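Local coordinates for protein type II restriction enzyme AgeI (Thalassobius gelatinovorus, PDB 5DWA) that recognises the double-stranded DNA sequence 5'-ACCGGT-3' and cleaves it after the first A, leaving fragments with 5'-phosphate ends, at residues 138-143 against 176-181; 166-171 against 192-197; 196-201 against 213-218; 235-240 against 255-260. All blocks are in the same frame, centred on the assembly; numbering follows the deposited sequence. Where two conformers were deposited one is given.

Interaction 1: residues 138-143 against 176-181. With nucleotides of chain C.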
# COMPACT_ATOMS: atom_id res chain seq x y z
N SER A 138 -9.01 1.44 12.81
CA SER A 138 -8.31 2.13 13.91
C SER A 138 -6.88 1.64 14.17
O SER A 138 -6.10 2.33 14.82
CB SER A 138 -9.13 2.01 15.20
OG SER A 138 -9.17 0.68 15.66
N ARG A 139 -6.52 0.46 13.66
CA ARG A 139 -5.17 -0.07 13.88
C ARG A 139 -4.07 0.74 13.21
O ARG A 139 -2.90 0.63 13.59
CB ARG A 139 -5.08 -1.52 13.41
CG ARG A 139 -6.06 -2.46 14.10
CD ARG A 139 -5.50 -3.87 14.19
NE ARG A 139 -5.19 -4.25 15.57
CZ ARG A 139 -3.98 -4.61 15.99
NH1 ARG A 139 -2.96 -4.64 15.16
NH2 ARG A 139 -3.80 -4.95 17.26
N LYS A 140 -4.43 1.55 12.22
CA LYS A 140 -3.42 2.29 11.46
C LYS A 140 -3.01 3.56 12.20
O LYS A 140 -3.39 4.68 11.83
CB LYS A 140 -3.93 2.63 10.04
CG LYS A 140 -2.89 3.26 9.11
CD LYS A 140 -1.59 2.45 9.02
CE LYS A 140 -0.81 2.83 7.75
NZ LYS A 140 0.60 2.34 7.78
N VAL A 141 -2.25 3.35 13.27
CA VAL A 141 -1.60 4.43 14.01
C VAL A 141 -0.32 3.81 14.55
O VAL A 141 -0.30 2.63 14.89
CB VAL A 141 -2.51 5.00 15.12
CG1 VAL A 141 -2.86 3.94 16.15
CG2 VAL A 141 -1.86 6.21 15.77
N ASP A 142 0.76 4.59 14.60
CA ASP A 142 2.08 4.00 14.77
C ASP A 142 2.75 4.24 16.12
O ASP A 142 3.36 3.33 16.68
CB ASP A 142 2.99 4.51 13.65
CG ASP A 142 2.38 4.29 12.29
OD1 ASP A 142 1.97 3.15 12.02
OD2 ASP A 142 2.27 5.26 11.52
N VAL A 143 2.66 5.46 16.62
CA VAL A 143 3.36 5.82 17.85
C VAL A 143 2.35 6.48 18.79
O VAL A 143 1.61 7.37 18.38
CB VAL A 143 4.55 6.77 17.57
CG1 VAL A 143 5.26 7.15 18.85
CG2 VAL A 143 5.52 6.18 16.53
N SER A 176 -3.68 7.60 2.76
CA SER A 176 -5.12 7.41 2.81
C SER A 176 -5.50 6.28 3.77
O SER A 176 -6.60 6.29 4.33
CB SER A 176 -5.68 7.13 1.41
OG SER A 176 -5.34 8.17 0.52
N ASP A 177 -4.58 5.34 3.97
CA ASP A 177 -4.78 4.25 4.94
C ASP A 177 -4.98 4.79 6.35
O ASP A 177 -5.66 4.19 7.17
CB ASP A 177 -3.59 3.27 4.98
CG ASP A 177 -3.34 2.58 3.66
OD1 ASP A 177 -4.09 2.80 2.69
OD2 ASP A 177 -2.36 1.80 3.59
N ASP A 178 -4.34 5.93 6.63
CA ASP A 178 -4.37 6.53 7.96
C ASP A 178 -5.59 7.39 8.21
O ASP A 178 -5.92 7.69 9.34
CB ASP A 178 -3.14 7.40 8.18
CG ASP A 178 -1.86 6.60 8.18
OD1 ASP A 178 -1.42 6.20 9.28
OD2 ASP A 178 -1.30 6.39 7.08
N ILE A 179 -6.27 7.82 7.15
CA ILE A 179 -7.34 8.80 7.32
C ILE A 179 -8.52 8.29 8.16
O ILE A 179 -8.96 8.98 9.07
CB ILE A 179 -7.84 9.30 5.95
CG1 ILE A 179 -6.76 10.16 5.30
CG2 ILE A 179 -9.12 10.10 6.10
CD1 ILE A 179 -7.06 10.53 3.85
N PRO A 180 -9.01 7.06 7.90
CA PRO A 180 -10.12 6.65 8.77
C PRO A 180 -9.71 6.53 10.24
O PRO A 180 -10.46 6.98 11.10
CB PRO A 180 -10.54 5.29 8.19
CG PRO A 180 -10.11 5.36 6.75
CD PRO A 180 -8.81 6.11 6.79
N ALA A 181 -8.54 5.96 10.52
CA ALA A 181 -8.05 5.89 11.90
C ALA A 181 -7.95 7.29 12.49
O ALA A 181 -8.34 7.52 13.63
CB ALA A 181 -6.70 5.20 11.96
P DC C 5 1.30 -0.67 7.21
OP1 DC C 5 0.84 -0.09 8.49
OP2 DC C 5 0.41 -0.63 6.02
O5' DC C 5 2.70 -0.01 6.83
C5' DC C 5 3.74 0.03 7.78
C4' DC C 5 5.05 -0.37 7.14
O4' DC C 5 5.00 -1.76 6.79
C3' DC C 5 5.35 0.36 5.85
O3' DC C 5 6.07 1.53 6.15
C2' DC C 5 6.21 -0.65 5.06
C1' DC C 5 5.82 -2.01 5.67
N1 DC C 5 5.07 -2.92 4.75
C2 DC C 5 5.65 -4.13 4.33
O2 DC C 5 6.78 -4.41 4.73
N3 DC C 5 4.95 -4.96 3.52
C4 DC C 5 3.72 -4.61 3.11
N4 DC C 5 3.06 -5.46 2.31
C5 DC C 5 3.10 -3.40 3.53
C6 DC C 5 3.80 -2.59 4.33
O HOH W 1 1.13 5.26 9.08
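Lys140 lays the carbon part of its side chain across the carboxylate of Asp178, and the two cross obliquely. CG, set anti to the backbone N (chi1 -173°), comes to 3.3 Å from Asp178 OD1, while CE passes 3.9 Å from CB of Asp177. The tight half of the contact continues behind the lysine backbone. There Ala181, one turn further along the helix, presses CB to 3.4 Å from Lys140 O and also meets CA of Ser138. Lys140 is the centre of an inverse gamma turn, closed by the bond from Val141 N to Arg139 O, and this sharp bend brings its carbonyl up to the helix.

The other half is polar, with one water between charged groups. It lies 2.7 Å from Asp142 OD2 and 2.7 Å from Asp178 OD1, two like-charged oxygens close together, and Lys140 NZ reaches it only weakly. Both carboxylates have further partners: Asp142 OD2 accepts from Ala167 N, and Asp178 from His166 and Lys168. Lys140 NZ stays 4.5 Å from Asp178 OD2, beyond a salt bridge, and donates a hydrogen bond instead to OP1 of DC5 of chain C, 2.5 Å away. Asp177 is the partly exposed residue of the contact, and Arg174 of the second subunit packs against it. Acidic residues and a lysine drawn together beside a DNA phosphate, near the C-terminal end of strand 159-168, are consistent with the active-site region of a PD-(D/E)XK nuclease.

Interaction 2: residues 166-171 against 192-197. With nucleotides of chain C.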
# COMPACT_ATOMS: atom_id res chain seq x y z
N HIS A 166 0.77 9.13 13.11
CA HIS A 166 0.84 8.37 11.88
C HIS A 166 2.17 8.72 11.25
O HIS A 166 2.35 9.84 10.78
CB HIS A 166 -0.33 8.75 10.98
CG HIS A 166 -1.64 8.62 11.68
ND1 HIS A 166 -2.39 7.47 11.62
CD2 HIS A 166 -2.30 9.47 12.50
CE1 HIS A 166 -3.48 7.63 12.37
NE2 HIS A 166 -3.43 8.82 12.92
N ALA A 167 3.11 7.78 11.30
CA ALA A 167 4.47 8.02 10.87
C ALA A 167 4.67 7.40 9.50
O ALA A 167 4.41 6.21 9.31
CB ALA A 167 5.47 7.44 11.86
N LYS A 168 5.06 8.21 8.52
CA LYS A 168 5.25 7.70 7.17
C LYS A 168 6.50 8.31 6.58
O LYS A 168 6.64 9.52 6.54
CB LYS A 168 4.06 8.04 6.26
CG LYS A 168 2.70 7.84 6.89
CD LYS A 168 1.62 7.78 5.83
CE LYS A 168 1.57 6.40 5.18
NZ LYS A 168 1.07 5.35 6.12
N VAL A 169 7.41 7.46 6.13
CA VAL A 169 8.55 7.98 5.38
C VAL A 169 8.06 8.70 4.12
O VAL A 169 8.50 9.81 3.82
CB VAL A 169 9.51 6.86 4.98
CG1 VAL A 169 10.51 7.36 3.92
CG2 VAL A 169 10.22 6.31 6.21
N SER A 170 7.12 8.07 3.43
CA SER A 170 6.60 8.60 2.18
C SER A 170 5.09 8.45 2.18
O SER A 170 4.56 7.52 2.78
CB SER A 170 7.21 7.87 0.98
OG SER A 170 7.10 6.46 1.12
N LEU A 171 4.41 9.35 1.49
CA LEU A 171 2.95 9.40 1.57
C LEU A 171 2.27 8.55 0.50
O LEU A 171 1.37 7.77 0.83
CB LEU A 171 2.48 10.85 1.47
CG LEU A 171 2.97 11.77 2.59
CD1 LEU A 171 2.39 13.18 2.43
CD2 LEU A 171 2.64 11.19 3.97
N SER A 192 -4.12 13.50 16.62
CA SER A 192 -3.76 12.58 15.55
C SER A 192 -2.82 13.29 14.59
O SER A 192 -3.24 14.05 13.72
CB SER A 192 -5.01 12.09 14.82
OG SER A 192 -4.66 11.20 13.77
N VAL A 193 -1.52 13.05 14.77
CA VAL A 193 -0.50 13.80 14.04
C VAL A 193 0.04 12.97 12.88
O VAL A 193 0.28 11.78 13.04
CB VAL A 193 0.64 14.21 14.99
CG1 VAL A 193 1.74 14.95 14.25
CG2 VAL A 193 0.08 15.08 16.13
N LEU A 194 0.19 13.61 11.72
CA LEU A 194 0.92 13.01 10.61
C LEU A 194 2.36 13.51 10.64
O LEU A 194 2.61 14.70 10.45
CB LEU A 194 0.25 13.39 9.28
CG LEU A 194 0.89 12.80 8.02
CD1 LEU A 194 0.80 11.28 8.04
CD2 LEU A 194 0.22 13.37 6.77
N SER A 195 3.29 12.60 10.88
CA SER A 195 4.71 12.92 10.86
C SER A 195 5.32 12.22 9.67
O SER A 195 5.11 11.02 9.49
CB SER A 195 5.40 12.49 12.15
OG SER A 195 4.82 13.14 13.26
N THR A 196 6.05 12.95 8.83
CA THR A 196 6.52 12.36 7.61
C THR A 196 7.87 12.91 7.19
O THR A 196 8.21 14.04 7.49
CB THR A 196 5.48 12.56 6.48
OG1 THR A 196 5.89 11.83 5.32
CG2 THR A 196 5.27 14.06 6.15
N LEU A 197 8.64 12.07 6.51
CA LEU A 197 9.84 12.54 5.84
C LEU A 197 9.50 13.07 4.45
O LEU A 197 10.36 13.65 3.78
CB LEU A 197 10.88 11.43 5.75
CG LEU A 197 11.39 10.94 7.10
CD1 LEU A 197 12.43 9.87 6.90
CD2 LEU A 197 11.96 12.10 7.90
P DC C 6 5.83 2.86 5.28
OP1 DC C 6 6.46 3.95 6.01
OP2 DC C 6 4.42 2.90 4.85
O5' DC C 6 6.72 2.61 3.98
C5' DC C 6 8.09 2.38 4.13
C4' DC C 6 8.68 2.04 2.78
O4' DC C 6 8.02 0.87 2.25
C3' DC C 6 8.58 3.12 1.72
O3' DC C 6 9.77 3.12 1.00
C2' DC C 6 7.40 2.65 0.85
C1' DC C 6 7.51 1.14 0.95
N1 DC C 6 6.21 0.44 0.87
C2 DC C 6 6.01 -0.56 -0.09
O2 DC C 6 6.89 -0.83 -0.91
N3 DC C 6 4.81 -1.21 -0.11
C4 DC C 6 3.88 -0.91 0.79
N4 DC C 6 2.72 -1.57 0.73
C5 DC C 6 4.09 0.08 1.79
C6 DC C 6 5.25 0.72 1.80
P DG C 7 10.37 4.47 0.37
OP1 DG C 7 11.75 4.61 0.88
OP2 DG C 7 9.42 5.58 0.48
O5' DG C 7 10.46 4.12 -1.19
C5' DG C 7 11.19 3.00 -1.64
C4' DG C 7 10.93 2.80 -3.12
O4' DG C 7 9.62 2.22 -3.31
C3' DG C 7 10.94 4.08 -3.94
O3' DG C 7 11.41 3.77 -5.23
C2' DG C 7 9.45 4.46 -3.98
C1' DG C 7 8.80 3.10 -4.09
N9 DG C 7 7.47 3.02 -3.51
C8 DG C 7 6.84 3.97 -2.74
N7 DG C 7 5.68 3.58 -2.30
C5 DG C 7 5.56 2.28 -2.77
C6 DG C 7 4.52 1.34 -2.61
O6 DG C 7 3.46 1.46 -1.97
N1 DG C 7 4.80 0.14 -3.25
C2 DG C 7 5.94 -0.12 -3.96
N2 DG C 7 6.03 -1.34 -4.50
N3 DG C 7 6.92 0.75 -4.13
C4 DG C 7 6.66 1.92 -3.51
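Lys168 O is gripped by two donors, one at the end of the neighbouring strand and one just past it. Thr196 OG1 donates to it at 2.7 Å, tilted 33° from the carbonyl plane, and Leu197 N donates at 3.2 Å from within that plane. Thr196 places its hydroxyl there by holding OG1 anti to its own backbone N (chi1 -173°), and Leu171 CD2 lies 3.6 Å from Thr196 OG1. Further back the pairing is regular: His166 N binds Val193 O, Ser195 N binds His166 O, and Lys168 N binds Ser195 O. This is the parallel pair of a beta-alpha-beta unit, in which helix 178-187 connects strand 159-168 to strand 191-196 and lies over the face that carries His166.

On that face the His166 ring turns its NE2 to Ser192 OG, a weak bond of 2.8 Å with the oxygen near the ring plane, while ND1 is hydrogen-bonded to Asp178 OD1. Ser192 OG is also hydrogen-bonded to Ser182 OG. An alanine here in place of His166 would probably leave Asp178 and Ser192 each without a ring nitrogen and open a gap under the helix, where Ser182 and Met185 now meet the imidazole. Leu194 CD1 fills in alongside, 4.0 Å from His166 CB. Past the strand end the chain turns to the DNA, and Ser170 OG donates to OP2 of DG7 of chain C at 2.6 Å.

Interaction 3: residues 196-201 against 213-218. With nucleotides of chain C.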
# COMPACT_ATOMS: atom_id res chain seq x y z
N THR A 196 6.05 12.95 8.83
CA THR A 196 6.52 12.36 7.61
C THR A 196 7.87 12.91 7.19
O THR A 196 8.21 14.04 7.49
CB THR A 196 5.48 12.56 6.48
OG1 THR A 196 5.89 11.83 5.32
CG2 THR A 196 5.27 14.06 6.15
N LEU A 197 8.64 12.07 6.51
CA LEU A 197 9.84 12.54 5.84
C LEU A 197 9.50 13.07 4.45
O LEU A 197 10.36 13.65 3.78
CB LEU A 197 10.88 11.43 5.75
CG LEU A 197 11.39 10.94 7.10
CD1 LEU A 197 12.43 9.87 6.90
CD2 LEU A 197 11.96 12.10 7.90
N ASP A 198 8.26 12.85 4.02
CA ASP A 198 7.76 13.30 2.71
C ASP A 198 8.78 12.97 1.62
O ASP A 198 9.18 13.85 0.84
CB ASP A 198 7.44 14.80 2.73
CG ASP A 198 6.68 15.27 1.48
OD1 ASP A 198 6.06 14.44 0.79
OD2 ASP A 198 6.68 16.49 1.21
N VAL A 199 9.22 11.72 1.59
CA VAL A 199 10.17 11.28 0.58
C VAL A 199 9.48 10.99 -0.75
O VAL A 199 8.54 10.19 -0.80
CB VAL A 199 10.92 10.00 1.02
CG1 VAL A 199 11.73 9.42 -0.16
CG2 VAL A 199 11.83 10.29 2.20
N LYS A 200 9.94 11.65 -1.81
CA LYS A 200 9.62 11.24 -3.17
C LYS A 200 10.56 11.93 -4.14
O LYS A 200 10.55 13.15 -4.27
CB LYS A 200 8.18 11.57 -3.57
CG LYS A 200 7.82 11.16 -5.02
CD LYS A 200 7.94 9.65 -5.24
CE LYS A 200 7.44 9.25 -6.64
NZ LYS A 200 7.49 7.77 -6.87
N SER A 201 11.38 11.13 -4.81
CA SER A 201 12.16 11.63 -5.93
C SER A 201 11.89 10.73 -7.12
O SER A 201 11.62 9.55 -6.96
CB SER A 201 13.65 11.66 -5.61
OG SER A 201 14.24 10.38 -5.78
N GLY A 213 9.15 15.59 -2.63
CA GLY A 213 8.00 15.16 -1.85
C GLY A 213 6.70 15.17 -2.63
O GLY A 213 6.68 15.37 -3.85
N GLU A 214 5.59 14.98 -1.92
CA GLU A 214 4.30 14.75 -2.56
C GLU A 214 3.18 15.64 -2.03
O GLU A 214 2.00 15.31 -2.17
CB GLU A 214 3.90 13.28 -2.41
CG GLU A 214 4.86 12.33 -3.09
CD GLU A 214 4.55 10.87 -2.86
OE1 GLU A 214 4.98 10.31 -1.83
OE2 GLU A 214 3.88 10.27 -3.73
N LEU A 215 3.54 16.77 -1.43
CA LEU A 215 2.55 17.64 -0.83
C LEU A 215 2.24 18.90 -1.65
O LEU A 215 1.39 19.69 -1.26
CB LEU A 215 2.99 18.03 0.59
CG LEU A 215 2.77 16.91 1.61
CD1 LEU A 215 3.53 17.15 2.91
CD2 LEU A 215 1.26 16.78 1.89
N GLY A 216 2.90 19.07 -2.79
CA GLY A 216 2.60 20.22 -3.64
C GLY A 216 2.77 21.54 -2.92
O GLY A 216 3.61 21.67 -2.04
N THR A 217 1.97 22.53 -3.30
CA THR A 217 2.03 23.85 -2.68
C THR A 217 0.61 24.29 -2.33
O THR A 217 -0.34 23.70 -2.83
CB THR A 217 2.66 24.89 -3.63
OG1 THR A 217 1.81 25.04 -4.78
CG2 THR A 217 4.05 24.45 -4.08
N PRO A 218 0.47 25.30 -1.46
CA PRO A 218 -0.89 25.81 -1.22
C PRO A 218 -1.60 26.25 -2.50
O PRO A 218 -2.79 25.97 -2.66
CB PRO A 218 -0.65 27.01 -0.30
CG PRO A 218 0.59 26.65 0.45
CD PRO A 218 1.45 25.90 -0.54
P DT C 9 12.37 2.12 -12.49
OP1 DT C 9 13.11 1.03 -13.16
OP2 DT C 9 12.82 3.53 -12.63
O5' DT C 9 10.85 2.01 -12.93
C5' DT C 9 10.15 0.82 -12.70
C4' DT C 9 8.68 1.04 -12.90
O4' DT C 9 8.21 2.03 -11.97
C3' DT C 9 8.28 1.56 -14.28
O3' DT C 9 7.55 0.54 -14.93
C2' DT C 9 7.41 2.81 -13.99
C1' DT C 9 7.08 2.63 -12.52
N1 DT C 9 6.86 3.87 -11.74
C2 DT C 9 5.65 4.07 -11.14
O2 DT C 9 4.71 3.31 -11.29
N3 DT C 9 5.58 5.20 -10.37
C4 DT C 9 6.59 6.11 -10.13
O4 DT C 9 6.42 7.09 -9.42
C5 DT C 9 7.84 5.83 -10.78
C7 DT C 9 9.01 6.76 -10.60
C6 DT C 9 7.92 4.73 -11.53
P DG C 8 12.57 4.65 -5.90
OP1 DG C 8 13.86 4.34 -5.25
OP2 DG C 8 12.11 6.06 -5.96
O5' DG C 8 12.62 4.03 -7.36
C5' DG C 8 12.97 2.65 -7.49
C4' DG C 8 12.17 1.99 -8.60
O4' DG C 8 10.77 1.91 -8.23
C3' DG C 8 12.22 2.71 -9.93
O3' DG C 8 12.31 1.72 -10.93
C2' DG C 8 10.89 3.50 -9.96
C1' DG C 8 9.96 2.59 -9.19
N9 DG C 8 8.92 3.27 -8.43
C8 DG C 8 9.05 4.38 -7.64
N7 DG C 8 7.94 4.71 -7.01
C5 DG C 8 7.04 3.72 -7.38
C6 DG C 8 5.69 3.55 -7.03
O6 DG C 8 5.02 4.23 -6.26
N1 DG C 8 5.13 2.43 -7.64
C2 DG C 8 5.80 1.58 -8.49
N2 DG C 8 5.09 0.54 -8.99
N3 DG C 8 7.06 1.74 -8.83
C4 DG C 8 7.62 2.83 -8.25
O HOH W 2 6.23 18.02 -0.92
O HOH W 3 5.95 11.74 0.38
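Asp198 and Glu214 carry the direct polar link: Glu214 N donates to Asp198 OD1 at 2.8 Å, on the syn side and 23° out of the carboxylate plane. A second bond, longer at 3.3 Å, runs in the carbonyl plane from Gly213 N to a lone pair of Lys200 O. Lacking a side chain, Gly213 leaves room for the aspartate carboxylate beside it.

Water extends the network: one molecule joins Asp198 OD2 to Leu215 N, and another lies between Asp198 OD1 and Glu214 OE1; OD2 also meets Thr244, and OE1 Ala172. The aspartate is set by an ST turn, its N hydrogen-bonded to Thr196 OG1. The two segments belong to one long loop between strand 191-196 and helix 223-230, which reaches the major-groove edge of the bases.

Apolar contact comes from the carbon parts of two charged residues, Lys200 CB resting 3.4 Å from Glu214 CG where the side chains cross. The methyl Leu215 CD1 lies 3.6 Å from Asp198 OD2. Beyond this contact Lys200, bent at chi2 (62°), continues to the DNA, where NZ donates to O4 of DT9 at 2.8 Å and lies 3.1 Å from N7 of DG8, both of chain C.

Interaction 4: residues 235-240 against 255-260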
# COMPACT_ATOMS: atom_id res chain seq x y z
N SER A 235 -4.69 16.23 12.91
CA SER A 235 -4.60 17.37 13.82
C SER A 235 -3.57 18.37 13.32
O SER A 235 -3.75 19.59 13.44
CB SER A 235 -4.22 16.91 15.23
OG SER A 235 -5.18 16.01 15.75
N ALA A 236 -2.49 17.83 12.76
CA ALA A 236 -1.39 18.62 12.24
C ALA A 236 -0.47 17.69 11.47
O ALA A 236 -0.50 16.48 11.68
CB ALA A 236 -0.63 19.31 13.34
N CYS A 237 0.33 18.26 10.58
CA CYS A 237 1.30 17.49 9.83
C CYS A 237 2.67 18.12 9.99
O CYS A 237 2.83 19.35 9.88
CB CYS A 237 0.91 17.42 8.34
SG CYS A 237 2.16 16.67 7.25
N PHE A 238 3.66 17.28 10.28
CA PHE A 238 5.04 17.73 10.41
C PHE A 238 5.88 17.00 9.40
O PHE A 238 5.92 15.78 9.40
CB PHE A 238 5.54 17.49 11.84
CG PHE A 238 4.81 18.30 12.86
CD1 PHE A 238 3.61 17.85 13.38
CD2 PHE A 238 5.29 19.54 13.26
CE1 PHE A 238 2.92 18.60 14.31
CE2 PHE A 238 4.60 20.29 14.17
CZ PHE A 238 3.41 19.82 14.70
N SER A 239 6.50 17.76 8.50
CA SER A 239 7.36 17.18 7.49
C SER A 239 8.80 17.53 7.77
O SER A 239 9.11 18.64 8.21
CB SER A 239 6.97 17.67 6.09
OG SER A 239 7.93 17.23 5.15
N TYR A 240 9.69 16.57 7.51
CA TYR A 240 11.11 16.79 7.70
C TYR A 240 11.83 16.79 6.36
O TYR A 240 13.04 16.56 6.28
CB TYR A 240 11.68 15.75 8.66
CG TYR A 240 10.98 15.80 9.99
CD1 TYR A 240 9.94 14.92 10.29
CD2 TYR A 240 11.30 16.78 10.92
CE1 TYR A 240 9.26 14.99 11.50
CE2 TYR A 240 10.63 16.86 12.13
CZ TYR A 240 9.61 15.96 12.41
OH TYR A 240 8.93 16.04 13.61
N ARG A 255 -6.19 23.15 9.88
CA ARG A 255 -5.09 22.22 10.12
C ARG A 255 -3.91 22.58 9.23
O ARG A 255 -4.10 22.98 8.08
CB ARG A 255 -5.52 20.78 9.86
CG ARG A 255 -6.81 20.38 10.58
CD ARG A 255 -6.65 20.50 12.08
NE ARG A 255 -7.85 20.06 12.78
CZ ARG A 255 -7.97 19.97 14.10
NH1 ARG A 255 -6.95 20.29 14.88
NH2 ARG A 255 -9.11 19.56 14.64
N HIS A 256 -2.70 22.41 9.75
CA HIS A 256 -1.52 22.92 9.06
C HIS A 256 -0.45 21.88 8.80
O HIS A 256 -0.35 20.89 9.52
CB HIS A 256 -0.92 24.07 9.87
CG HIS A 256 -1.76 25.30 9.89
ND1 HIS A 256 -2.95 25.38 10.59
CD2 HIS A 256 -1.60 26.50 9.28
CE1 HIS A 256 -3.47 26.58 10.42
NE2 HIS A 256 -2.67 27.28 9.63
N ILE A 257 0.32 22.12 7.74
CA ILE A 257 1.57 21.41 7.48
C ILE A 257 2.73 22.28 7.96
O ILE A 257 2.86 23.44 7.54
CB ILE A 257 1.73 21.10 5.98
CG1 ILE A 257 0.69 20.08 5.52
CG2 ILE A 257 3.13 20.58 5.68
CD1 ILE A 257 0.41 20.11 4.03
N TYR A 258 3.53 21.73 8.86
CA TYR A 258 4.74 22.37 9.38
C TYR A 258 5.98 21.67 8.84
O TYR A 258 5.95 20.47 8.57
CB TYR A 258 4.75 22.36 10.91
CG TYR A 258 3.56 23.06 11.53
CD1 TYR A 258 3.53 24.44 11.64
CD2 TYR A 258 2.47 22.33 11.99
CE1 TYR A 258 2.44 25.09 12.20
CE2 TYR A 258 1.38 22.97 12.54
CZ TYR A 258 1.36 24.34 12.64
OH TYR A 258 0.27 24.97 13.20
N VAL A 259 7.06 22.42 8.69
CA VAL A 259 8.28 21.90 8.07
C VAL A 259 9.49 22.26 8.91
O VAL A 259 9.64 23.42 9.32
CB VAL A 259 8.46 22.46 6.63
CG1 VAL A 259 9.71 21.88 5.98
CG2 VAL A 259 7.24 22.17 5.77
N SER A 260 10.36 21.29 9.18
CA SER A 260 11.56 21.57 9.97
C SER A 260 12.66 20.57 9.70
O SER A 260 12.45 19.55 9.06
CB SER A 260 11.23 21.57 11.46
OG SER A 260 11.12 20.25 11.97
O HOH W 4 -2.63 21.97 12.58
O HOH W 5 8.42 19.50 11.00
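Tyr258 lies beside Phe238, both side chains pointing the same way, and touches it with CB, CG and CD2. Each holds CG anti to the carbonyl carbon (chi1 -59° and -64° respectively), which sends both rings off the strands in the same direction. From the backbone outward, Tyr258 CB touches Phe238 CD2 at 3.7 Å, CG comes to 4.0 Å from CE2, and CD2 settles over one face of the phenylalanine ring, 3.7 Å from the same CE2. Tyr258 CE2 meets Ala236 CB at 4.3 Å, the methyl near the tyrosine ring plane. The ring planes are 24° apart but slid so far that they barely overlap, with centroids 5.2 Å apart.

Beneath the rings, strands 236-239 and 257-259 run parallel as the last two of the central mixed sheet, 257-259 being its outermost strand on this side. Tyr258 N donates to Cys237 O at 2.7 Å in a nearly straight bond, and Ser239 N returns one to Tyr258 O. The face with the aromatic pair is covered by helix 268-277, whose Phe269 and Tyr272 meet the Phe238 ring. An alanine in place of Phe238 would probably open a gap between this helix and the sheet and leave the Tyr258 ring less restrained. On the reverse face Cys237 CB packs on Ile257 CG1 at 3.9 Å, under helix 223-230. Waters bridge both ends of the pair.

How the interactions relate
Interactions 2 and 4 both build the central sheet: strands 191-196 and 236-239 are neighbours, so backbone bonds such as Leu194 O to Phe238 N continue one pairing into the other. Interaction 2 is wholly buried, whereas interaction 4, at the sheet's margin and about 12 Å from the DNA at the nearest atoms, is partly open and relies on aromatic packing. Interactions 1 and 3 are also buried but polar: they flank the end of strand 159-168 with charged groups and waters, and both send a lysine to the DNA, one to a phosphate, the other to a base. Their centres are about 19 Å apart, and interaction 2 touches both.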